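Local coordinates for amidohydrolase 3 domain-containing protein (Bacillus thuringiensis serovar konkukian, PDB 3GGM), which is of unknown function but belongs to a family of amidohydrolases that probably hydrolyse carbon-nitrogen bonds other than peptide bonds, represented here by an N-terminal fragment, at the interface of chains A and B and the interface of chains A and C. Sequence-based numbering; all coordinates share one arbitrary frame. Chains: chain A/B/C, uncharacterized protein BT9727_2919.

Contact 1: the interface of chains A and B. Residues chain A 68-69, 71; chain B 8, 54, 57-60.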
# COMPACT_ATOMS: atom_id res chain seq x y z
N ILE A 68 10.36 -0.86 6.17
CA ILE A 68 9.13 -0.10 6.24
C ILE A 68 8.47 -0.20 7.62
O ILE A 68 8.44 -1.26 8.22
CB ILE A 68 8.08 -0.60 5.20
CG1 ILE A 68 8.69 -0.61 3.79
CG2 ILE A 68 6.84 0.27 5.25
CD1 ILE A 68 8.97 0.75 3.22
N HIS A 69 7.96 0.93 8.11
CA HIS A 69 7.26 0.94 9.37
C HIS A 69 5.85 1.43 9.06
O HIS A 69 5.68 2.54 8.55
CB HIS A 69 7.88 1.91 10.37
CG HIS A 69 7.08 2.05 11.63
ND1 HIS A 69 7.33 1.29 12.76
CD2 HIS A 69 5.98 2.79 11.91
CE1 HIS A 69 6.41 1.56 13.67
NE2 HIS A 69 5.58 2.46 13.18
N ILE A 71 2.63 3.05 10.16
CA ILE A 71 2.19 3.87 11.30
C ILE A 71 0.79 3.44 11.73
O ILE A 71 -0.18 3.61 10.99
CB ILE A 71 2.17 5.36 10.93
CG1 ILE A 71 3.53 5.77 10.35
CG2 ILE A 71 1.84 6.19 12.15
CD1 ILE A 71 3.56 7.19 9.78
N LEU B 8 7.09 9.52 16.74
CA LEU B 8 7.85 8.56 15.96
C LEU B 8 8.92 9.43 15.32
O LEU B 8 8.60 10.40 14.63
CB LEU B 8 6.95 7.88 14.91
CG LEU B 8 5.65 7.23 15.43
CD1 LEU B 8 5.02 6.40 14.31
CD2 LEU B 8 5.94 6.33 16.63
N LEU B 54 12.40 5.18 14.71
CA LEU B 54 12.04 4.48 13.48
C LEU B 54 13.23 3.81 12.80
O LEU B 54 13.06 3.08 11.83
CB LEU B 54 11.39 5.46 12.51
CG LEU B 54 10.03 5.97 12.97
CD1 LEU B 54 9.61 7.13 12.09
CD2 LEU B 54 9.00 4.83 12.92
N LYS B 57 13.71 3.87 8.94
CA LYS B 57 12.71 3.20 8.13
C LYS B 57 11.79 4.23 7.50
O LYS B 57 11.59 5.32 8.04
CB LYS B 57 11.83 2.27 8.98
CG LYS B 57 12.50 1.02 9.53
CD LYS B 57 11.61 0.42 10.62
CE LYS B 57 12.19 -0.85 11.18
NZ LYS B 57 13.62 -0.63 11.53
N ARG B 58 11.22 3.86 6.36
CA ARG B 58 10.24 4.70 5.70
C ARG B 58 8.93 4.40 6.45
O ARG B 58 8.48 3.25 6.49
CB ARG B 58 10.12 4.30 4.23
CG ARG B 58 8.88 4.82 3.54
CD ARG B 58 9.04 4.79 2.02
NE ARG B 58 9.42 6.11 1.52
CZ ARG B 58 10.63 6.65 1.65
NH1 ARG B 58 11.60 5.98 2.25
NH2 ARG B 58 10.85 7.88 1.22
N ALA B 59 8.31 5.43 7.04
CA ALA B 59 7.08 5.24 7.80
C ALA B 59 5.88 5.66 6.97
O ALA B 59 5.82 6.78 6.48
CB ALA B 59 7.13 6.03 9.12
N ILE B 60 4.93 4.74 6.83
CA ILE B 60 3.74 4.97 6.02
C ILE B 60 2.47 4.79 6.83
O ILE B 60 2.32 3.80 7.54
CB ILE B 60 3.73 3.99 4.83
CG1 ILE B 60 5.01 4.17 4.00
CG2 ILE B 60 2.49 4.21 3.96
CD1 ILE B 60 5.18 3.17 2.89

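Contact 2: the interface of chains A and B. Residues chain A 58-60; chain B 63, 67-70.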
# COMPACT_ATOMS: atom_id res chain seq x y z
N ARG A 58 -12.36 -5.96 1.02
CA ARG A 58 -11.24 -6.53 0.30
C ARG A 58 -10.15 -6.74 1.32
O ARG A 58 -9.88 -5.84 2.12
CB ARG A 58 -10.74 -5.56 -0.78
CG ARG A 58 -9.47 -6.05 -1.47
CD ARG A 58 -9.11 -5.15 -2.66
NE ARG A 58 -10.15 -5.15 -3.69
CZ ARG A 58 -10.46 -6.19 -4.46
NH1 ARG A 58 -9.80 -7.34 -4.32
NH2 ARG A 58 -11.41 -6.09 -5.36
N ALA A 59 -9.52 -7.91 1.32
CA ALA A 59 -8.44 -8.18 2.26
C ALA A 59 -7.10 -8.06 1.53
O ALA A 59 -6.92 -8.63 0.45
CB ALA A 59 -8.60 -9.56 2.86
N ILE A 60 -6.17 -7.30 2.10
CA ILE A 60 -4.86 -7.10 1.49
C ILE A 60 -3.73 -7.33 2.51
O ILE A 60 -3.85 -6.94 3.67
CB ILE A 60 -4.76 -5.67 0.91
CG1 ILE A 60 -5.99 -5.38 0.05
CG2 ILE A 60 -3.51 -5.53 0.07
CD1 ILE A 60 -6.17 -3.91 -0.33
N LEU B 63 -3.13 1.69 6.01
CA LEU B 63 -4.26 1.84 5.11
C LEU B 63 -5.53 1.69 5.94
O LEU B 63 -5.80 0.61 6.46
CB LEU B 63 -4.21 0.75 4.04
CG LEU B 63 -4.93 1.02 2.71
CD1 LEU B 63 -5.25 -0.32 2.07
CD2 LEU B 63 -6.20 1.83 2.91
N HIS B 67 -13.75 -0.16 3.58
CA HIS B 67 -13.90 -1.26 2.62
C HIS B 67 -12.69 -2.18 2.53
O HIS B 67 -12.70 -3.13 1.75
CB HIS B 67 -14.16 -0.69 1.23
CG HIS B 67 -15.15 0.44 1.21
ND1 HIS B 67 -14.78 1.76 1.40
CD2 HIS B 67 -16.49 0.45 1.06
CE1 HIS B 67 -15.85 2.52 1.35
NE2 HIS B 67 -16.90 1.76 1.15
N ILE B 68 -11.66 -1.90 3.32
CA ILE B 68 -10.44 -2.69 3.27
C ILE B 68 -10.04 -3.30 4.61
O ILE B 68 -10.11 -2.64 5.65
CB ILE B 68 -9.24 -1.84 2.78
CG1 ILE B 68 -9.54 -1.22 1.42
CG2 ILE B 68 -7.98 -2.69 2.71
CD1 ILE B 68 -9.70 -2.22 0.31
N HIS B 69 -9.65 -4.56 4.59
CA HIS B 69 -9.18 -5.20 5.81
C HIS B 69 -7.72 -5.52 5.52
O HIS B 69 -7.41 -6.25 4.57
CB HIS B 69 -9.90 -6.51 6.12
CG HIS B 69 -9.28 -7.28 7.24
ND1 HIS B 69 -9.69 -7.16 8.55
CD2 HIS B 69 -8.21 -8.11 7.27
CE1 HIS B 69 -8.90 -7.87 9.33
NE2 HIS B 69 -7.99 -8.46 8.58
N VAL B 70 -6.82 -4.94 6.31
CA VAL B 70 -5.40 -5.19 6.12
C VAL B 70 -5.03 -6.39 6.97
O VAL B 70 -5.18 -6.38 8.18
CB VAL B 70 -4.55 -3.97 6.56
CG1 VAL B 70 -3.07 -4.25 6.29
CG2 VAL B 70 -4.99 -2.72 5.81

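Contact 3: the interface of chains A and C. Residues chain A 58, 60; chain C 63-65.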
# COMPACT_ATOMS: atom_id res chain seq x y z
N ARG A 58 -12.36 -5.96 1.02
CA ARG A 58 -11.24 -6.53 0.30
C ARG A 58 -10.15 -6.74 1.32
O ARG A 58 -9.88 -5.84 2.12
CB ARG A 58 -10.74 -5.56 -0.78
CG ARG A 58 -9.47 -6.05 -1.47
CD ARG A 58 -9.11 -5.15 -2.66
NE ARG A 58 -10.15 -5.15 -3.69
CZ ARG A 58 -10.46 -6.19 -4.46
NH1 ARG A 58 -9.80 -7.34 -4.32
NH2 ARG A 58 -11.41 -6.09 -5.36
N ILE A 60 -6.17 -7.30 2.10
CA ILE A 60 -4.86 -7.10 1.49
C ILE A 60 -3.73 -7.33 2.51
O ILE A 60 -3.85 -6.94 3.67
CB ILE A 60 -4.76 -5.67 0.91
CG1 ILE A 60 -5.99 -5.38 0.05
CG2 ILE A 60 -3.51 -5.53 0.07
CD1 ILE A 60 -6.17 -3.91 -0.33
N LEU C 63 -1.88 -1.53 -4.79
CA LEU C 63 -3.18 -1.51 -4.14
C LEU C 63 -4.22 -1.37 -5.25
O LEU C 63 -4.15 -0.45 -6.06
CB LEU C 63 -3.29 -0.32 -3.19
CG LEU C 63 -4.15 -0.53 -1.94
CD1 LEU C 63 -5.51 -1.09 -2.32
CD2 LEU C 63 -3.43 -1.49 -1.00
N ASN C 64 -5.18 -2.29 -5.29
CA ASN C 64 -6.19 -2.27 -6.33
C ASN C 64 -7.58 -2.48 -5.76
O ASN C 64 -8.04 -3.62 -5.59
CB ASN C 64 -5.86 -3.36 -7.35
CG ASN C 64 -6.71 -3.29 -8.60
OD1 ASN C 64 -6.56 -4.12 -9.50
ND2 ASN C 64 -7.60 -2.32 -8.66
N ASP C 65 -8.25 -1.38 -5.46
CA ASP C 65 -9.60 -1.43 -4.91
C ASP C 65 -10.44 -0.34 -5.56
O ASP C 65 -9.94 0.75 -5.86
CB ASP C 65 -9.57 -1.22 -3.40
CG ASP C 65 -10.91 -1.52 -2.75
OD1 ASP C 65 -11.26 -2.71 -2.63
OD2 ASP C 65 -11.61 -0.56 -2.37
O HOH W 1 -12.30 -3.77 -5.12

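Contact 1: the interface of chains A and B
Strand 68-71 of chain A runs parallel to strand 58-61 of chain B, with A:His69 N donating to B:Arg58 O and A:His69 O accepting B:Ile60 N, each at 2.9 Å. The third rung, from A:Ile71 N to B:Ile60 O, is 2.7 Å long. A:His69 buries 83 Å² of surface. Its CG lies anti to the backbone N (chi1 174°), which carries the imidazole toward B:Leu54. The CD2 methyl of that leucine sits over one ring face, 3.8 Å from the A:His69 ring centroid and shifted toward the rim, and the two side chains cross at about a right angle. At the root of the ring, B:Lys57 CD lies 4.0 Å from A:His69 CB. A:Ile71 uses separate branches: CD1 rests 3.8 Å from B:Ala59 CB, while CG2 meets B:Leu8 CD1 at 3.9 Å. A:Ile68 points the other way and lies alongside the aliphatic start of B:Arg58, its CD1 3.9 Å from B:Arg58 CB. Main-chain pairing sets the register and side chains pad both faces, so in the deposited assembly the C-terminal strand of one copy extends the sheet of the other.

Contact 2: the interface of chains A and B
A:Ile60 and B:Ile68 meet through differently folded side chains: in A:Ile60, CG1 stands beside the backbone N (chi1 -50°) and the chain continues extended to CD1, whereas B:Ile68 bends at its second torsion (chi2 -65°). The extended branch thereby brings A:Ile60 CD1 to within 3.7 Å of B:Ile68 CG2, with the two side chains crossing obliquely. The bend turns B:Ile68 CD1 back toward chain A, where it lies 3.7 Å from A:Arg58 CB. B:Ile68 thus touches two alternate residues of strand 58-61, spanning the hydrocarbon root of an arginine and the tip of an isoleucine. Beneath these contacts the backbones pair in parallel. A:Arg58 N donates to B:His67 O at 2.9 Å, just ahead of strand 68-71. A:Arg58 O in turn accepts B:His69 N at 2.8 Å. A:Ile60 N donates to B:His69 O at 3.0 Å, and the parallel pairing continues to B:Val70. Both polar backbone atoms of A:Arg58 are therefore engaged, one on either side of B:Ile68. B:His67 and B:His69 form the HxH motif, which binds metal in complete amidohydrolases; here B:His69 serves the sheet through its backbone. In the deposited assembly the site docks the C-terminal strand of chain B beside chain A; whether the protein pairs this way in solution the structure alone does not show.

Contact 3: the interface of chains A and C
C:Asp65, the aspartate of the amidohydrolase signature P-G-x-x-D-x-H-x-H, meets A:Arg58 of a neighbouring copy. The arginine buries 37 Å², and a bend at its third torsion (chi3 -62°) turns the guanidinium so that its NE edge, instead of the terminal nitrogens, faces the carboxylate. NE donates to C:Asp65 OD1 at 2.9 Å, in a salt bridge that is bent to 136° at the hydrogen. The acceptor uses its anti lone pair, away from OD2, and lies close to the guanidinium plane. The two flat groups are turned 71° against each other, so this is a bond through one oxygen, not a coplanar two-point bridge. Water 1 reinforces it: placed 2.9 Å from both A:Arg58 NE and C:Asp65 OD1, it also reaches A:Arg58 NH2. The NE hydrogen is therefore probably shared between water and carboxylate. C:Asn64 O lies nearby, 3.2 Å from A:Arg58 NE, as a polar contact. An apolar contact flanks the polar one. The A:Ile60 CD1 methyl meets both branches of C:Leu63, 3.5 Å from CD1 and 3.7 Å from CD2, and the side chains cross at about a right angle. C:Leu63 buries 28 Å² and A:Ile60 27 Å² in this wedge, beside the arginine on the same strand of chain A.

Contact 1 and contact 2 are related by the two-fold of the A-B pair, with C-alpha centres about 19 Å apart: each chain lends strand 68-71 and receives its partner's beside strand 58-61. Contact 3 lies about 21 Å from contact 1 but only about 6 Å from contact 2. A:Arg58 and A:Ile60 belong to both of the latter, pairing by backbone with chain B while their side chains also reach chain C. Strand 58-61 of chain A thus touches both chain B and chain C within the deposited tetramer. Whether this assembly forms outside the crystal, or in the full-length protein, the structure alone does not show.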